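Local atomic coordinates of alpha-L-arabinofuranosidase B (Aspergillus kawachii, PDB entry 6SXT), a protein that hydrolyses terminal non-reducing alpha-L-arabinofuranosyl residues from arabinoxylan, L-arabinan and arabinogalactan side chains, helping to degrade plant hemicellulose. Residues A[15-29]-A[72-85]. Sequence-based numbering, arbitrary orientation.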
loop_
_atom_site.group_PDB
_atom_site.type_symbol
_atom_site.label_atom_id
_atom_site.label_comp_id
_atom_site.label_asym_id
_atom_site.label_seq_id
_atom_site.Cartn_x
_atom_site.Cartn_y
_atom_site.Cartn_z
ATOM N N CYS A 15 7.808 7.337 -22.126
ATOM C CA CYS A 15 6.725 6.799 -21.297
ATOM C C CYS A 15 5.468 6.646 -22.141
ATOM O O CYS A 15 5.081 7.571 -22.919
ATOM C CB CYS A 15 6.406 7.728 -20.140
ATOM S SG CYS A 15 7.822 7.871 -19.011
ATOM N N VAL A 16 4.793 5.531 -21.951
ATOM C CA VAL A 16 3.433 5.304 -22.466
ATOM C C VAL A 16 2.417 5.186 -21.343
ATOM O O VAL A 16 1.216 5.100 -21.623
ATOM C CB VAL A 16 3.397 4.092 -23.399
ATOM C CG1 VAL A 16 4.234 4.407 -24.633
ATOM C CG2 VAL A 16 3.843 2.816 -22.691
ATOM N N ALA A 17 2.865 5.145 -20.093
ATOM C CA ALA A 17 1.974 5.210 -18.923
ATOM C C ALA A 17 2.821 5.785 -17.812
ATOM O O ALA A 17 3.980 5.340 -17.640
ATOM C CB ALA A 17 1.444 3.841 -18.584
ATOM N N ALA A 18 2.287 6.724 -17.062
ATOM C CA ALA A 18 3.089 7.433 -16.041
ATOM C C ALA A 18 2.161 7.701 -14.863
ATOM O O ALA A 18 1.176 8.461 -14.999
ATOM C CB ALA A 18 3.635 8.721 -16.619
ATOM N N HIS A 19 2.426 7.070 -13.751
ATOM C CA HIS A 19 1.470 7.022 -12.620
ATOM C C HIS A 19 2.151 7.486 -11.325
ATOM O O HIS A 19 3.181 6.919 -10.940
ATOM C CB HIS A 19 1.042 5.597 -12.409
ATOM C CG HIS A 19 0.322 4.997 -13.557
ATOM N ND1 HIS A 19 0.788 3.857 -14.197
ATOM C CD2 HIS A 19 -0.811 5.371 -14.161
ATOM C CE1 HIS A 19 -0.054 3.544 -15.164
ATOM N NE2 HIS A 19 -1.066 4.428 -15.177
ATOM N N SER A 20 1.591 8.472 -10.644
ATOM C CA SER A 20 2.122 8.865 -9.324
ATOM C C SER A 20 1.071 9.638 -8.568
ATOM O O SER A 20 0.438 10.532 -9.147
ATOM C CB SER A 20 3.377 9.746 -9.433
ATOM O OG SER A 20 3.823 10.065 -8.118
ATOM N N THR A 21 0.948 9.349 -7.272
ATOM C CA THR A 21 0.127 10.147 -6.364
ATOM C C THR A 21 0.969 11.197 -5.664
ATOM O O THR A 21 0.391 12.021 -4.961
ATOM C CB THR A 21 -0.672 9.257 -5.415
ATOM O OG1 THR A 21 0.281 8.473 -4.672
ATOM C CG2 THR A 21 -1.655 8.377 -6.136
ATOM N N THR A 22 2.284 11.125 -5.775
ATOM C CA THR A 22 3.182 12.063 -5.085
ATOM C C THR A 22 3.565 13.259 -5.945
ATOM O O THR A 22 3.749 14.339 -5.372
ATOM C CB THR A 22 4.391 11.362 -4.496
ATOM O OG1 THR A 22 5.145 10.869 -5.594
ATOM C CG2 THR A 22 3.982 10.258 -3.534
ATOM N N ARG A 23 3.813 13.062 -7.238
ATOM C CA ARG A 23 4.403 14.148 -8.055
ATOM C C ARG A 23 4.145 13.982 -9.532
ATOM O O ARG A 23 3.881 12.878 -10.044
ATOM C CB ARG A 23 5.898 14.257 -7.791
ATOM C CG ARG A 23 6.711 13.044 -8.224
ATOM C CD ARG A 23 8.186 13.380 -8.131
ATOM N NE ARG A 23 9.045 12.289 -8.554
ATOM C CZ ARG A 23 10.186 12.471 -9.219
ATOM N NH1 ARG A 23 10.615 13.680 -9.555
ATOM N NH2 ARG A 23 10.881 11.405 -9.566
ATOM N N ALA A 24 4.239 15.102 -10.233
ATOM C CA ALA A 24 4.326 15.090 -11.691
ATOM C C ALA A 24 5.598 14.391 -12.148
ATOM O O ALA A 24 6.676 14.582 -11.508
ATOM C CB ALA A 24 4.324 16.544 -12.180
ATOM N N LEU A 25 5.505 13.646 -13.242
ATOM C CA LEU A 25 6.670 12.919 -13.786
ATOM C C LEU A 25 7.164 13.548 -15.078
ATOM O O LEU A 25 8.111 13.022 -15.687
ATOM C CB LEU A 25 6.275 11.449 -13.948
ATOM C CG LEU A 25 5.930 10.769 -12.629
ATOM C CD1 LEU A 25 5.414 9.373 -12.887
ATOM C CD2 LEU A 25 7.098 10.746 -11.678
ATOM N N TYR A 26 6.485 14.588 -15.536
ATOM C CA TYR A 26 6.939 15.473 -16.652
ATOM C C TYR A 26 7.064 16.871 -16.090
ATOM O O TYR A 26 6.180 17.315 -15.370
ATOM C CB TYR A 26 5.911 15.497 -17.784
ATOM C CG TYR A 26 5.637 14.205 -18.507
ATOM C CD1 TYR A 26 4.769 13.263 -17.997
ATOM C CD2 TYR A 26 6.172 13.987 -19.764
ATOM C CE1 TYR A 26 4.474 12.115 -18.681
ATOM C CE2 TYR A 26 5.894 12.821 -20.460
ATOM C CZ TYR A 26 5.038 11.885 -19.920
ATOM O OH TYR A 26 4.731 10.748 -20.614
ATOM N N SER A 27 8.074 17.609 -16.530
ATOM C CA SER A 27 8.296 18.992 -16.054
ATOM C C SER A 27 7.117 19.892 -16.432
ATOM O O SER A 27 6.884 20.851 -15.695
ATOM C CB SER A 27 9.639 19.501 -16.544
ATOM O OG SER A 27 9.555 19.584 -17.914
ATOM N N SER A 28 6.349 19.605 -17.453
ATOM C CA SER A 28 5.272 20.538 -17.841
ATOM C C SER A 28 3.916 20.013 -17.374
ATOM O O SER A 28 2.870 20.627 -17.723
ATOM C CB SER A 28 5.295 20.731 -19.304
ATOM O OG SER A 28 5.068 19.494 -19.935
ATOM N N PHE A 29 3.859 18.865 -16.688
ATOM C CA PHE A 29 2.545 18.279 -16.329
ATOM C C PHE A 29 1.917 19.068 -15.184
ATOM O O PHE A 29 2.528 19.219 -14.097
ATOM C CB PHE A 29 2.646 16.796 -15.968
ATOM C CG PHE A 29 1.316 16.186 -15.661
ATOM C CD1 PHE A 29 0.457 15.846 -16.708
ATOM C CD2 PHE A 29 0.880 15.997 -14.363
ATOM C CE1 PHE A 29 -0.786 15.297 -16.441
ATOM C CE2 PHE A 29 -0.362 15.442 -14.120
ATOM C CZ PHE A 29 -1.192 15.094 -15.164
ATOM N N ILE A 72 -8.396 6.257 -2.789
ATOM C CA ILE A 72 -7.846 6.644 -4.107
ATOM C C ILE A 72 -8.579 5.832 -5.163
ATOM O O ILE A 72 -8.395 4.632 -5.255
ATOM C CB ILE A 72 -6.327 6.473 -4.152
ATOM C CG1 ILE A 72 -5.665 7.407 -3.157
ATOM C CG2 ILE A 72 -5.810 6.716 -5.551
ATOM C CD1 ILE A 72 -4.201 7.049 -2.874
ATOM N N THR A 73 -9.455 6.484 -5.925
ATOM C CA THR A 73 -10.266 5.791 -6.952
ATOM C C THR A 73 -9.502 5.643 -8.267
ATOM O O THR A 73 -9.713 4.640 -8.970
ATOM C CB THR A 73 -11.590 6.520 -7.183
ATOM O OG1 THR A 73 -11.270 7.900 -7.321
ATOM C CG2 THR A 73 -12.569 6.296 -6.058
ATOM N N ILE A 74 -8.682 6.626 -8.643
ATOM C CA ILE A 74 -8.012 6.606 -9.949
ATOM C C ILE A 74 -6.603 7.137 -9.745
ATOM O O ILE A 74 -6.439 8.153 -9.069
ATOM C CB ILE A 74 -8.738 7.449 -11.012
ATOM C CG1 ILE A 74 -10.241 7.143 -11.073
ATOM C CG2 ILE A 74 -8.050 7.292 -12.390
ATOM C CD1 ILE A 74 -10.964 8.064 -12.049
ATOM N N ILE A 75 -5.638 6.458 -10.345
ATOM C CA ILE A 75 -4.278 7.013 -10.513
ATOM C C ILE A 75 -4.181 7.343 -11.999
ATOM O O ILE A 75 -4.185 6.459 -12.840
ATOM C CB ILE A 75 -3.197 6.031 -10.044
ATOM C CG1 ILE A 75 -3.434 5.547 -8.596
ATOM C CG2 ILE A 75 -1.862 6.702 -10.146
ATOM C CD1 ILE A 75 -2.755 4.248 -8.271
ATOM N N TYR A 76 -4.137 8.621 -12.313
ATOM C CA TYR A 76 -4.212 9.030 -13.731
ATOM C C TYR A 76 -2.894 8.773 -14.448
ATOM O O TYR A 76 -1.794 8.823 -13.850
ATOM C CB TYR A 76 -4.612 10.513 -13.832
ATOM C CG TYR A 76 -6.024 10.803 -13.397
ATOM C CD1 TYR A 76 -7.100 10.323 -14.121
ATOM C CD2 TYR A 76 -6.291 11.521 -12.240
ATOM C CE1 TYR A 76 -8.395 10.593 -13.708
ATOM C CE2 TYR A 76 -7.593 11.762 -11.807
ATOM C CZ TYR A 76 -8.650 11.307 -12.562
ATOM O OH TYR A 76 -9.959 11.574 -12.181
ATOM N N ASP A 77 -2.980 8.457 -15.728
ATOM C CA ASP A 77 -1.815 8.357 -16.621
ATOM C C ASP A 77 -1.436 9.767 -17.050
ATOM O O ASP A 77 -2.216 10.409 -17.795
ATOM C CB ASP A 77 -2.191 7.460 -17.792
ATOM C CG ASP A 77 -1.159 7.495 -18.893
ATOM O OD1 ASP A 77 0.013 7.866 -18.619
ATOM O OD2 ASP A 77 -1.547 7.145 -20.012
ATOM N N GLN A 78 -0.263 10.250 -16.668
ATOM C CA GLN A 78 0.195 11.613 -16.991
ATOM C C GLN A 78 0.649 11.722 -18.457
ATOM O O GLN A 78 0.893 12.846 -18.919
ATOM C CB GLN A 78 1.327 12.047 -16.062
ATOM C CG GLN A 78 0.948 11.956 -14.617
ATOM C CD GLN A 78 2.100 12.314 -13.717
ATOM O OE1 GLN A 78 3.018 12.999 -14.156
ATOM N NE2 GLN A 78 2.082 11.786 -12.462
ATOM N N SER A 79 0.812 10.610 -19.172
ATOM C CA SER A 79 1.476 10.583 -20.510
ATOM C C SER A 79 0.508 11.059 -21.587
ATOM O O SER A 79 1.006 11.348 -22.701
ATOM C CB SER A 79 1.995 9.209 -20.832
ATOM O OG SER A 79 0.935 8.349 -21.194
ATOM N N GLY A 80 -0.786 11.071 -21.300
ATOM C CA GLY A 80 -1.764 11.424 -22.341
ATOM C C GLY A 80 -2.262 10.227 -23.106
ATOM O O GLY A 80 -3.129 10.423 -23.954
ATOM N N ASN A 81 -1.813 9.015 -22.807
ATOM C CA ASN A 81 -2.299 7.803 -23.489
ATOM C C ASN A 81 -3.644 7.314 -22.929
ATOM O O ASN A 81 -4.165 6.362 -23.470
ATOM C CB ASN A 81 -1.264 6.691 -23.488
ATOM C CG ASN A 81 -0.079 6.965 -24.400
ATOM O OD1 ASN A 81 1.035 7.312 -23.971
ATOM N ND2 ASN A 81 -0.369 7.078 -25.670
ATOM N N GLY A 82 -4.139 7.866 -21.826
ATOM C CA GLY A 82 -5.413 7.443 -21.242
ATOM C C GLY A 82 -5.312 6.213 -20.372
ATOM O O GLY A 82 -6.333 5.652 -20.018
ATOM N N ASN A 83 -4.097 5.790 -19.982
ATOM C CA ASN A 83 -3.877 4.507 -19.289
ATOM C C ASN A 83 -4.100 4.651 -17.780
ATOM O O ASN A 83 -3.249 4.188 -16.981
ATOM C CB ASN A 83 -2.500 3.930 -19.624
ATOM C CG ASN A 83 -2.410 3.636 -21.100
ATOM O OD1 ASN A 83 -3.443 3.230 -21.682
ATOM N ND2 ASN A 83 -1.226 3.755 -21.699
ATOM N N HIS A 84 -5.191 5.261 -17.371
ATOM C CA HIS A 84 -5.479 5.502 -15.939
ATOM C C HIS A 84 -5.750 4.174 -15.241
ATOM O O HIS A 84 -6.345 3.241 -15.822
ATOM C CB HIS A 84 -6.703 6.400 -15.826
ATOM C CG HIS A 84 -6.693 7.563 -16.738
ATOM N ND1 HIS A 84 -5.645 8.452 -16.818
ATOM C CD2 HIS A 84 -7.668 8.010 -17.576
ATOM C CE1 HIS A 84 -5.962 9.396 -17.688
ATOM N NE2 HIS A 84 -7.200 9.129 -18.198
ATOM N N LEU A 85 -5.267 4.050 -14.008
ATOM C CA LEU A 85 -5.500 2.850 -13.190
ATOM C C LEU A 85 -6.736 3.035 -12.317
ATOM O O LEU A 85 -6.849 4.039 -11.599
ATOM C CB LEU A 85 -4.276 2.601 -12.314
ATOM C CG LEU A 85 -3.005 2.289 -13.050
ATOM C CD1 LEU A 85 -1.845 2.148 -12.071
ATOM C CD2 LEU A 85 -3.135 1.036 -13.862
HETATM O O HOH W 1 -0.441 10.128 -11.872
#
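Gln-78 reaches from the 76-85 loop into the 20-29 bend, using both ends of its amide. OE1 accepts from Leu-25 N (2.7 Å) on a lone pair in the carbonyl plane, while NE2 donates to Arg-23 O (3.2 Å) and to a water that also takes the N-H of Ser-20 and lies within hydrogen-bonding distance of Tyr-76 O. These bonds fix the amide's rotation. Gln-78 CB makes a CH-pi contact over the face of the Phe-29 ring, 3.9 Å from the ring centroid. Gln-78 N donates almost straight to Ala-18 O (2.8 Å).

Asp-77 OD1 gathers three donors: Ala-18 N (3.0 Å) and Ser-79 N, which come from opposite faces of the carboxylate, and Ser-79 OG, near its plane on the syn side. OD2 takes Asn-83 N on its anti lone pair. Asn-83 ND2 makes a bent bond to Val-16 O (2.8 Å) and also donates to Thr-136 O, and Asn-83 O receives His-19 NE2 (2.8 Å, 173° at the hydrogen) in the plane of the imidazole. Leu-85 CD1 sits over one face of that ring, whose ND1 is bonded to Tyr-164 OH.

Within the catalytic domain, the contact ties strand 15-20, paired with strand 288-296 and bulged at Val-16 and Ala-17, to the loop following strand 70-75 of a separate four-stranded sheet; helix 4-10 packs against Ala-18 and Tyr-26.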